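Long-range contacts in probable N-glycosylase/DNA lyase (Thermotoga maritima, PDB 3N0U), which is probably a DNA glycosylase and lyase of the helix-hairpin-helix clan, a compact single-chain enzyme built of helices and loops: residues A[33-38]-A[202-207]; A[154-159]-A[186-191]; A[159-164]-A[208-213]. All blocks are in the same frame, centred on the assembly; numbering follows the deposited sequence.

Contact 1: A[33-38]-A[202-207]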
loop_
_atom_site.group_PDB
_atom_site.type_symbol
_atom_site.label_atom_id
_atom_site.label_comp_id
_atom_site.label_asym_id
_atom_site.label_seq_id
_atom_site.Cartn_x
_atom_site.Cartn_y
_atom_site.Cartn_z
ATOM N N GLN A 33 -9.034 9.682 9.854
ATOM C CA GLN A 33 -8.524 10.870 9.181
ATOM C C GLN A 33 -7.660 10.468 7.997
ATOM O O GLN A 33 -7.726 11.078 6.924
ATOM C CB GLN A 33 -7.742 11.743 10.156
ATOM C CG GLN A 33 -8.673 12.564 11.038
ATOM C CD GLN A 33 -8.075 12.897 12.390
ATOM O OE1 GLN A 33 -6.870 13.136 12.509
ATOM N NE2 GLN A 33 -8.915 12.902 13.422
ATOM N N ARG A 34 -6.892 9.395 8.153
ATOM C CA ARG A 34 -6.025 8.966 7.065
ATOM C C ARG A 34 -6.881 8.448 5.908
ATOM O O ARG A 34 -6.623 8.759 4.743
ATOM C CB ARG A 34 -5.045 7.908 7.558
ATOM C CG ARG A 34 -4.024 7.486 6.531
ATOM C CD ARG A 34 -3.095 8.626 6.166
ATOM N NE ARG A 34 -2.134 8.939 7.227
ATOM C CZ ARG A 34 -2.148 10.042 7.963
ATOM N NH1 ARG A 34 -3.078 10.976 7.782
ATOM N NH2 ARG A 34 -1.215 10.210 8.889
ATOM N N PHE A 35 -7.923 7.692 6.236
ATOM C CA PHE A 35 -8.812 7.204 5.196
ATOM C C PHE A 35 -9.550 8.302 4.460
ATOM O O PHE A 35 -9.830 8.164 3.263
ATOM C CB PHE A 35 -9.774 6.127 5.694
ATOM C CG PHE A 35 -9.611 4.874 4.937
ATOM C CD1 PHE A 35 -8.655 3.963 5.319
ATOM C CD2 PHE A 35 -10.303 4.673 3.759
ATOM C CE1 PHE A 35 -8.437 2.826 4.586
ATOM C CE2 PHE A 35 -10.082 3.535 3.003
ATOM C CZ PHE A 35 -9.150 2.605 3.432
ATOM N N GLU A 36 -9.855 9.398 5.149
ATOM C CA GLU A 36 -10.510 10.523 4.479
ATOM C C GLU A 36 -9.575 11.092 3.416
ATOM O O GLU A 36 -10.022 11.548 2.367
ATOM C CB GLU A 36 -10.925 11.591 5.494
ATOM C CG GLU A 36 -12.199 11.239 6.234
ATOM C CD GLU A 36 -12.254 11.820 7.644
ATOM O OE1 GLU A 36 -11.537 12.815 7.911
ATOM O OE2 GLU A 36 -13.017 11.276 8.486
ATOM N N GLU A 37 -8.274 11.050 3.683
ATOM C CA GLU A 37 -7.288 11.520 2.721
ATOM C C GLU A 37 -7.212 10.553 1.531
ATOM O O GLU A 37 -7.127 10.966 0.372
ATOM C CB GLU A 37 -5.924 11.708 3.400
ATOM C CG GLU A 37 -5.953 12.788 4.504
ATOM C CD GLU A 37 -4.739 12.793 5.420
ATOM O OE1 GLU A 37 -3.839 11.953 5.235
ATOM O OE2 GLU A 37 -4.696 13.651 6.337
ATOM N N PHE A 38 -7.295 9.258 1.809
ATOM C CA PHE A 38 -7.307 8.276 0.731
ATOM C C PHE A 38 -8.535 8.471 -0.148
ATOM O O PHE A 38 -8.434 8.434 -1.369
ATOM C CB PHE A 38 -7.343 6.847 1.278
ATOM C CG PHE A 38 -6.132 6.459 2.105
ATOM C CD1 PHE A 38 -4.929 7.132 1.998
ATOM C CD2 PHE A 38 -6.209 5.368 2.937
ATOM C CE1 PHE A 38 -3.833 6.743 2.741
ATOM C CE2 PHE A 38 -5.120 4.966 3.690
ATOM C CZ PHE A 38 -3.924 5.648 3.585
ATOM N N PRO A 202 -10.917 -4.643 5.216
ATOM C CA PRO A 202 -9.484 -4.927 5.077
ATOM C C PRO A 202 -8.616 -3.664 4.965
ATOM O O PRO A 202 -7.536 -3.602 5.554
ATOM C CB PRO A 202 -9.423 -5.745 3.774
ATOM C CG PRO A 202 -10.750 -6.467 3.754
ATOM C CD PRO A 202 -11.736 -5.452 4.299
ATOM N N GLY A 203 -9.082 -2.654 4.239
ATOM C CA GLY A 203 -8.264 -1.482 3.992
ATOM C C GLY A 203 -8.001 -0.681 5.259
ATOM O O GLY A 203 -6.889 -0.163 5.472
ATOM N N LYS A 204 -9.018 -0.554 6.111
ATOM C CA LYS A 204 -8.840 0.127 7.400
ATOM C C LYS A 204 -8.164 -0.776 8.426
ATOM O O LYS A 204 -7.370 -0.313 9.249
ATOM C CB LYS A 204 -10.195 0.596 7.945
ATOM C CG LYS A 204 -10.719 1.800 7.226
ATOM C CD LYS A 204 -11.986 2.346 7.812
ATOM C CE LYS A 204 -12.469 3.520 6.980
ATOM N NZ LYS A 204 -13.768 4.057 7.488
ATOM N N PHE A 205 -8.497 -2.055 8.391
ATOM C CA PHE A 205 -7.917 -3.019 9.322
ATOM C C PHE A 205 -6.401 -2.967 9.227
ATOM O O PHE A 205 -5.711 -3.023 10.240
ATOM C CB PHE A 205 -8.422 -4.432 9.008
ATOM C CG PHE A 205 -8.054 -5.449 10.035
ATOM C CD1 PHE A 205 -8.488 -5.318 11.339
ATOM C CD2 PHE A 205 -7.276 -6.542 9.703
ATOM C CE1 PHE A 205 -8.152 -6.257 12.296
ATOM C CE2 PHE A 205 -6.947 -7.496 10.666
ATOM C CZ PHE A 205 -7.395 -7.344 11.958
ATOM N N ASP A 206 -5.885 -2.848 8.011
ATOM C CA ASP A 206 -4.433 -2.735 7.809
ATOM C C ASP A 206 -3.824 -1.628 8.667
ATOM O O ASP A 206 -2.726 -1.782 9.216
ATOM C CB ASP A 206 -4.123 -2.431 6.342
ATOM C CG ASP A 206 -2.653 -2.230 6.092
ATOM O OD1 ASP A 206 -1.921 -3.243 5.980
ATOM O OD2 ASP A 206 -2.238 -1.063 5.987
ATOM N N LEU A 207 -4.513 -0.495 8.764
ATOM C CA LEU A 207 -3.981 0.623 9.550
ATOM C C LEU A 207 -4.010 0.341 11.040
ATOM O O LEU A 207 -3.112 0.759 11.758
ATOM C CB LEU A 207 -4.708 1.915 9.236
ATOM C CG LEU A 207 -4.559 2.363 7.786
ATOM C CD1 LEU A 207 -5.340 3.647 7.606
ATOM C CD2 LEU A 207 -3.087 2.566 7.415
#

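Contact 2: A[154-159]-A[186-191]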
loop_
_atom_site.group_PDB
_atom_site.type_symbol
_atom_site.label_atom_id
_atom_site.label_comp_id
_atom_site.label_asym_id
_atom_site.label_seq_id
_atom_site.Cartn_x
_atom_site.Cartn_y
_atom_site.Cartn_z
ATOM N N ASP A 154 -11.503 -3.011 0.035
ATOM C CA ASP A 154 -11.715 -4.440 -0.164
ATOM C C ASP A 154 -10.456 -5.305 -0.079
ATOM O O ASP A 154 -10.568 -6.535 0.008
ATOM C CB ASP A 154 -12.335 -4.660 -1.556
ATOM C CG ASP A 154 -13.507 -3.717 -1.842
ATOM O OD1 ASP A 154 -13.301 -2.478 -1.945
ATOM O OD2 ASP A 154 -14.632 -4.227 -2.000
ATOM N N LEU A 155 -9.277 -4.678 -0.114
ATOM C CA LEU A 155 -8.015 -5.407 -0.353
ATOM C C LEU A 155 -7.066 -5.348 0.834
ATOM O O LEU A 155 -6.985 -4.334 1.505
ATOM C CB LEU A 155 -7.293 -4.831 -1.578
ATOM C CG LEU A 155 -8.122 -4.743 -2.871
ATOM C CD1 LEU A 155 -7.223 -4.211 -4.007
ATOM C CD2 LEU A 155 -8.755 -6.107 -3.229
ATOM N N ALA A 156 -6.374 -6.456 1.094
ATOM C CA ALA A 156 -5.296 -6.489 2.075
ATOM C C ALA A 156 -3.959 -6.154 1.456
ATOM O O ALA A 156 -3.706 -6.449 0.276
ATOM C CB ALA A 156 -5.203 -7.862 2.699
ATOM N N ILE A 157 -3.089 -5.567 2.273
ATOM C CA ILE A 157 -1.717 -5.275 1.883
ATOM C C ILE A 157 -0.813 -6.220 2.667
ATOM O O ILE A 157 -0.473 -5.973 3.827
ATOM C CB ILE A 157 -1.345 -3.808 2.179
ATOM C CG1 ILE A 157 -2.360 -2.865 1.524
ATOM C CG2 ILE A 157 0.042 -3.512 1.679
ATOM C CD1 ILE A 157 -2.303 -1.434 2.104
ATOM N N LEU A 158 -0.405 -7.299 2.014
ATOM C CA LEU A 158 0.331 -8.358 2.685
ATOM C C LEU A 158 1.830 -8.109 2.627
ATOM O O LEU A 158 2.559 -8.759 1.877
ATOM C CB LEU A 158 -0.040 -9.718 2.077
ATOM C CG LEU A 158 -1.533 -10.052 2.163
ATOM C CD1 LEU A 158 -1.863 -11.375 1.443
ATOM C CD2 LEU A 158 -2.009 -10.109 3.637
ATOM N N ASP A 159 2.281 -7.168 3.446
ATOM C CA ASP A 159 3.694 -6.880 3.527
ATOM C C ASP A 159 4.329 -7.705 4.628
ATOM O O ASP A 159 3.666 -8.511 5.266
ATOM C CB ASP A 159 3.950 -5.389 3.713
ATOM C CG ASP A 159 3.409 -4.852 5.007
ATOM O OD1 ASP A 159 3.349 -3.611 5.136
ATOM O OD2 ASP A 159 3.048 -5.645 5.891
ATOM N N TYR A 186 -5.600 -16.146 -1.466
ATOM C CA TYR A 186 -5.823 -17.084 -0.368
ATOM C C TYR A 186 -5.439 -16.491 0.985
ATOM O O TYR A 186 -6.224 -16.532 1.929
ATOM C CB TYR A 186 -5.045 -18.369 -0.629
ATOM C CG TYR A 186 -5.162 -19.385 0.455
ATOM C CD1 TYR A 186 -6.249 -20.242 0.503
ATOM C CD2 TYR A 186 -4.181 -19.513 1.417
ATOM C CE1 TYR A 186 -6.364 -21.189 1.494
ATOM C CE2 TYR A 186 -4.282 -20.458 2.413
ATOM C CZ TYR A 186 -5.372 -21.295 2.448
ATOM O OH TYR A 186 -5.467 -22.234 3.446
ATOM N N VAL A 187 -4.244 -15.922 1.089
ATOM C CA VAL A 187 -3.816 -15.339 2.355
ATOM C C VAL A 187 -4.640 -14.077 2.654
ATOM O O VAL A 187 -4.984 -13.803 3.791
ATOM C CB VAL A 187 -2.305 -15.045 2.342
ATOM C CG1 VAL A 187 -1.872 -14.312 3.609
ATOM C CG2 VAL A 187 -1.546 -16.355 2.219
ATOM N N GLU A 188 -4.980 -13.326 1.614
ATOM C CA GLU A 188 -5.826 -12.157 1.784
ATOM C C GLU A 188 -7.188 -12.541 2.368
ATOM O O GLU A 188 -7.720 -11.830 3.223
ATOM C CB GLU A 188 -5.994 -11.441 0.451
ATOM C CG GLU A 188 -7.054 -10.341 0.429
ATOM C CD GLU A 188 -7.079 -9.632 -0.919
ATOM O OE1 GLU A 188 -7.496 -10.258 -1.934
ATOM O OE2 GLU A 188 -6.650 -8.448 -0.975
ATOM N N GLU A 189 -7.750 -13.663 1.928
ATOM C CA GLU A 189 -9.068 -14.067 2.402
ATOM C C GLU A 189 -8.998 -14.487 3.873
ATOM O O GLU A 189 -9.932 -14.248 4.631
ATOM C CB GLU A 189 -9.647 -15.186 1.524
ATOM C CG GLU A 189 -10.939 -15.800 2.046
ATOM C CD GLU A 189 -12.112 -14.818 2.106
ATOM O OE1 GLU A 189 -12.065 -13.749 1.457
ATOM O OE2 GLU A 189 -13.100 -15.120 2.804
ATOM N N ILE A 190 -7.900 -15.125 4.275
ATOM C CA ILE A 190 -7.682 -15.427 5.686
ATOM C C ILE A 190 -7.725 -14.147 6.529
ATOM O O ILE A 190 -8.397 -14.073 7.557
ATOM C CB ILE A 190 -6.325 -16.111 5.893
ATOM C CG1 ILE A 190 -6.344 -17.506 5.268
ATOM C CG2 ILE A 190 -5.985 -16.190 7.354
ATOM C CD1 ILE A 190 -5.013 -18.262 5.377
ATOM N N LEU A 191 -6.998 -13.128 6.092
ATOM C CA LEU A 191 -6.965 -11.876 6.822
ATOM C C LEU A 191 -8.302 -11.149 6.748
ATOM O O LEU A 191 -8.627 -10.388 7.656
ATOM C CB LEU A 191 -5.850 -10.966 6.295
ATOM C CG LEU A 191 -5.422 -9.831 7.232
ATOM C CD1 LEU A 191 -4.892 -10.366 8.528
ATOM C CD2 LEU A 191 -4.353 -8.962 6.570
#

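Contact 3: A[159-164]-A[208-213]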
loop_
_atom_site.group_PDB
_atom_site.type_symbol
_atom_site.label_atom_id
_atom_site.label_comp_id
_atom_site.label_asym_id
_atom_site.label_seq_id
_atom_site.Cartn_x
_atom_site.Cartn_y
_atom_site.Cartn_z
ATOM N N ASP A 159 2.281 -7.168 3.446
ATOM C CA ASP A 159 3.694 -6.880 3.527
ATOM C C ASP A 159 4.329 -7.705 4.628
ATOM O O ASP A 159 3.666 -8.511 5.266
ATOM C CB ASP A 159 3.950 -5.389 3.713
ATOM C CG ASP A 159 3.409 -4.852 5.007
ATOM O OD1 ASP A 159 3.349 -3.611 5.136
ATOM O OD2 ASP A 159 3.048 -5.645 5.891
ATOM N N LYS A 160 5.625 -7.533 4.829
ATOM C CA LYS A 160 6.332 -8.414 5.731
ATOM C C LYS A 160 5.802 -8.298 7.159
ATOM O O LYS A 160 5.706 -9.300 7.850
ATOM C CB LYS A 160 7.842 -8.174 5.666
ATOM C CG LYS A 160 8.478 -8.839 4.455
ATOM C CD LYS A 160 9.979 -9.024 4.624
ATOM C CE LYS A 160 10.585 -9.734 3.418
ATOM N NZ LYS A 160 12.012 -10.101 3.632
ATOM N N HIS A 161 5.425 -7.093 7.582
ATOM C CA HIS A 161 4.939 -6.884 8.949
ATOM C C HIS A 161 3.634 -7.628 9.158
ATOM O O HIS A 161 3.436 -8.291 10.170
ATOM C CB HIS A 161 4.708 -5.398 9.245
ATOM C CG HIS A 161 3.760 -5.152 10.387
ATOM N ND1 HIS A 161 4.013 -5.580 11.673
ATOM C CD2 HIS A 161 2.558 -4.529 10.430
ATOM C CE1 HIS A 161 3.010 -5.231 12.459
ATOM N NE2 HIS A 161 2.114 -4.591 11.730
ATOM N N VAL A 162 2.730 -7.507 8.193
ATOM C CA VAL A 162 1.437 -8.160 8.313
ATOM C C VAL A 162 1.620 -9.680 8.249
ATOM O O VAL A 162 0.993 -10.407 9.009
ATOM C CB VAL A 162 0.482 -7.660 7.237
ATOM C CG1 VAL A 162 -0.792 -8.480 7.207
ATOM C CG2 VAL A 162 0.162 -6.192 7.498
ATOM N N LEU A 163 2.477 -10.165 7.353
ATOM C CA LEU A 163 2.675 -11.612 7.227
ATOM C C LEU A 163 3.289 -12.196 8.494
ATOM O O LEU A 163 2.925 -13.289 8.919
ATOM C CB LEU A 163 3.544 -11.944 6.023
ATOM C CG LEU A 163 2.874 -11.648 4.683
ATOM C CD1 LEU A 163 3.878 -11.734 3.553
ATOM C CD2 LEU A 163 1.693 -12.588 4.424
ATOM N N ARG A 164 4.201 -11.463 9.122
ATOM C CA ARG A 164 4.797 -11.952 10.353
ATOM C C ARG A 164 3.778 -11.990 11.480
ATOM O O ARG A 164 3.828 -12.892 12.309
ATOM C CB ARG A 164 6.039 -11.146 10.734
ATOM C CG ARG A 164 7.267 -11.495 9.863
ATOM C CD ARG A 164 8.544 -10.833 10.370
ATOM N NE ARG A 164 8.302 -9.434 10.709
ATOM C CZ ARG A 164 8.663 -8.398 9.956
ATOM N NH1 ARG A 164 9.322 -8.589 8.814
ATOM N NH2 ARG A 164 8.375 -7.165 10.358
ATOM N N TYR A 208 -5.022 -0.379 11.508
ATOM C CA TYR A 208 -5.025 -0.793 12.905
ATOM C C TYR A 208 -3.852 -1.751 13.166
ATOM O O TYR A 208 -3.184 -1.642 14.189
ATOM C CB TYR A 208 -6.371 -1.423 13.290
ATOM C CG TYR A 208 -7.491 -0.420 13.417
ATOM C CD1 TYR A 208 -7.645 0.338 14.562
ATOM C CD2 TYR A 208 -8.416 -0.248 12.396
ATOM C CE1 TYR A 208 -8.681 1.252 14.683
ATOM C CE2 TYR A 208 -9.445 0.669 12.505
ATOM C CZ TYR A 208 -9.573 1.404 13.660
ATOM O OH TYR A 208 -10.568 2.325 13.797
ATOM N N LEU A 209 -3.606 -2.685 12.250
ATOM C CA LEU A 209 -2.495 -3.631 12.394
ATOM C C LEU A 209 -1.169 -2.885 12.494
ATOM O O LEU A 209 -0.289 -3.226 13.292
ATOM C CB LEU A 209 -2.452 -4.598 11.217
ATOM C CG LEU A 209 -3.559 -5.653 11.159
ATOM C CD1 LEU A 209 -3.412 -6.468 9.888
ATOM C CD2 LEU A 209 -3.533 -6.569 12.371
ATOM N N TRP A 210 -1.003 -1.854 11.676
ATOM C CA TRP A 210 0.264 -1.124 11.704
ATOM C C TRP A 210 0.434 -0.249 12.938
ATOM O O TRP A 210 1.562 0.007 13.364
ATOM C CB TRP A 210 0.455 -0.300 10.431
ATOM C CG TRP A 210 1.239 -1.039 9.398
ATOM C CD1 TRP A 210 0.760 -1.715 8.318
ATOM C CD2 TRP A 210 2.654 -1.185 9.371
ATOM N NE1 TRP A 210 1.798 -2.271 7.613
ATOM C CE2 TRP A 210 2.975 -1.952 8.238
ATOM C CE3 TRP A 210 3.688 -0.729 10.195
ATOM C CZ2 TRP A 210 4.283 -2.283 7.911
ATOM C CZ3 TRP A 210 4.990 -1.051 9.866
ATOM C CH2 TRP A 210 5.277 -1.823 8.735
ATOM N N TYR A 211 -0.674 0.186 13.529
ATOM C CA TYR A 211 -0.629 0.966 14.764
ATOM C C TYR A 211 0.063 0.179 15.880
ATOM O O TYR A 211 0.721 0.747 16.734
ATOM C CB TYR A 211 -2.041 1.406 15.187
ATOM C CG TYR A 211 -2.049 2.288 16.406
ATOM C CD1 TYR A 211 -1.908 3.650 16.281
ATOM C CD2 TYR A 211 -2.129 1.751 17.692
ATOM C CE1 TYR A 211 -1.886 4.470 17.393
ATOM C CE2 TYR A 211 -2.118 2.559 18.792
ATOM C CZ TYR A 211 -1.971 3.921 18.643
ATOM O OH TYR A 211 -1.930 4.746 19.736
ATOM N N LEU A 212 -0.056 -1.133 15.833
ATOM C CA LEU A 212 0.531 -1.976 16.882
ATOM C C LEU A 212 2.031 -1.795 17.058
ATOM O O LEU A 212 2.540 -1.988 18.151
ATOM C CB LEU A 212 0.258 -3.454 16.602
ATOM C CG LEU A 212 -1.199 -3.892 16.584
ATOM C CD1 LEU A 212 -1.269 -5.402 16.241
ATOM C CD2 LEU A 212 -1.853 -3.611 17.895
ATOM N N VAL A 213 2.742 -1.449 15.986
ATOM C CA VAL A 213 4.198 -1.425 16.012
ATOM C C VAL A 213 4.730 -0.295 16.898
ATOM O O VAL A 213 5.430 -0.524 17.916
ATOM C CB VAL A 213 4.751 -1.236 14.576
ATOM C CG1 VAL A 213 6.271 -1.181 14.576
ATOM C CG2 VAL A 213 4.253 -2.349 13.667
#

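Contact 1: A[33-38]-A[202-207]
Phe35 projects from helix 13-44 with its ring held between Phe38 of its own helix and Lys204 of helix 202-214. Phe38 CD2 sits over the centre of one ring face; on the opposite face Lys204 CG lies nearer the rim, 3.9 Å from the Phe35 ring centroid, in a CH-pi contact. Lys204 is extended beyond CG, and its CE passes 3.8 Å from Phe35 CG before the amine goes on to a salt bridge with Glu32. At the edge of the Phe35 ring, CE1 comes to 3.5 Å from Gly203 O and CD1 to 4.0 Å from Leu207 CD1. The ring reaches this slot with a nearly eclipsed first torsion (chi1 -121°), a sign of some strain. Leu207 CD1 also slides past Phe38 CE2 at 4.1 Å, the two side chains running in opposite directions, while Arg34 crosses Leu207 at about a right angle, CG to CD1 4.2 Å. The Arg34 guanidinium turns to the carbonyls of Val217 and Asp218 near the C-terminus, while NH1 pairs with Glu37. With no hydrogen bond crossing between the two helices, the join rests on dispersion and CH-pi contacts, and the charged ends find their partners around it.

Contact 2: A[154-159]-A[186-191]
Glu188, on helix 181-198, reaches across to the loop at Ala156, and each step of its side chain meets something. Its CB lies 4.2 Å from Leu158 CD1. Its CG, anti to the backbone N (chi1 170°), rests 3.8 Å from Ala156 CB, and the extended chain then brings the carboxylate up beside the loop backbone. There Glu188 OE2 accepts from Ala156 N at 2.9 Å, with an N-H...O angle of 154°; the donor arrives on the anti side, 16° out of the carboxylate plane. Glu188 OE2 also lies 3.4 Å from Leu155 CA and forms a salt bridge with Arg128 NH1, so the buried carboxylate oxygen is met by both a backbone N-H and an arginine, which would favour its ionised form. Next along the loop, Leu158 forms the centre of an inverse gamma turn and spreads its fork over the helix: CD1 touches Val187 CG1 at 3.6 Å, and CD2 slides past Leu191 CD2 at 3.9 Å. Tyr184 OH, from the same helix, hydrogen-bonds to Ala156 O and Leu158 N. Arg128 belongs to helix 124-134, which with helix 140-148 probably forms the helix-hairpin-helix motif. Glu188 thus ties helix 181-198 both to the probable first helix of that motif and to the loop leading out of the second, an arrangement in keeping with the all-helical glycosylases of this clan.

Contact 3: A[159-164]-A[208-213]
The helix turns bearing His161 and Trp210 run almost perpendicular, at 91°, with their axes 10.4 Å apart at closest approach. His161 carries most of the contact across. Its CG is anti to the backbone N, and its CD2 edge points to the indole face: His161 CD2 lies over the centre of the Trp210 ring system, 3.4 Å from Trp210 CE2, in a tilted edge-to-face pair. On that same side of the imidazole plane Val213 CG2 makes a CH-pi contact over the face, toward its rim, 3.4 Å from His161 CE1. His161 NE2 donates to Leu209 O at 3.2 Å with an N-H...O angle of 164°. The carbonyl oxygen is close to the imidazole plane, yet the donor stands well above the carbonyl plane, 64° out of it. Asp159 and Trp210 reach toward each other tip to tip, and NE1 makes a weak hydrogen bond of 3.2 Å to OD1 at the indole edge. Asp159 OD2 accepts from Val162 N at 3.0 Å. Val162 CG1 meets Leu209 CD1 at 4.3 Å. Asp159 is thus the N-cap of helix 160-168; an aspartate at this helix start, a loop away from the probable hairpin motif, is consistent with the helix-hairpin-helix glycosylase fold.

Overall arrangement
The three contacts adjoin one another, with centres 12 to 15 Å apart. Contacts 1 and 3 occupy successive turns of helix 202-214, their centres 14 Å apart, and join it to the long N-terminal helix and to helix 160-168. Contacts 2 and 3, 12 Å apart between centres, share Asp159, where the loop of one becomes the helix of the other; Leu191 CD2 meets Val162 CG1 at 3.6 Å between them. Contacts 1 and 2 meet where Pro202 CB packs 3.6 Å from Leu155 O. The sodium ion, bound by Val132, Ala135 and Ile138, between the end of helix 124-134 and the start of helix 140-148, is about 14 Å from the Leu155 side chain of contact 2.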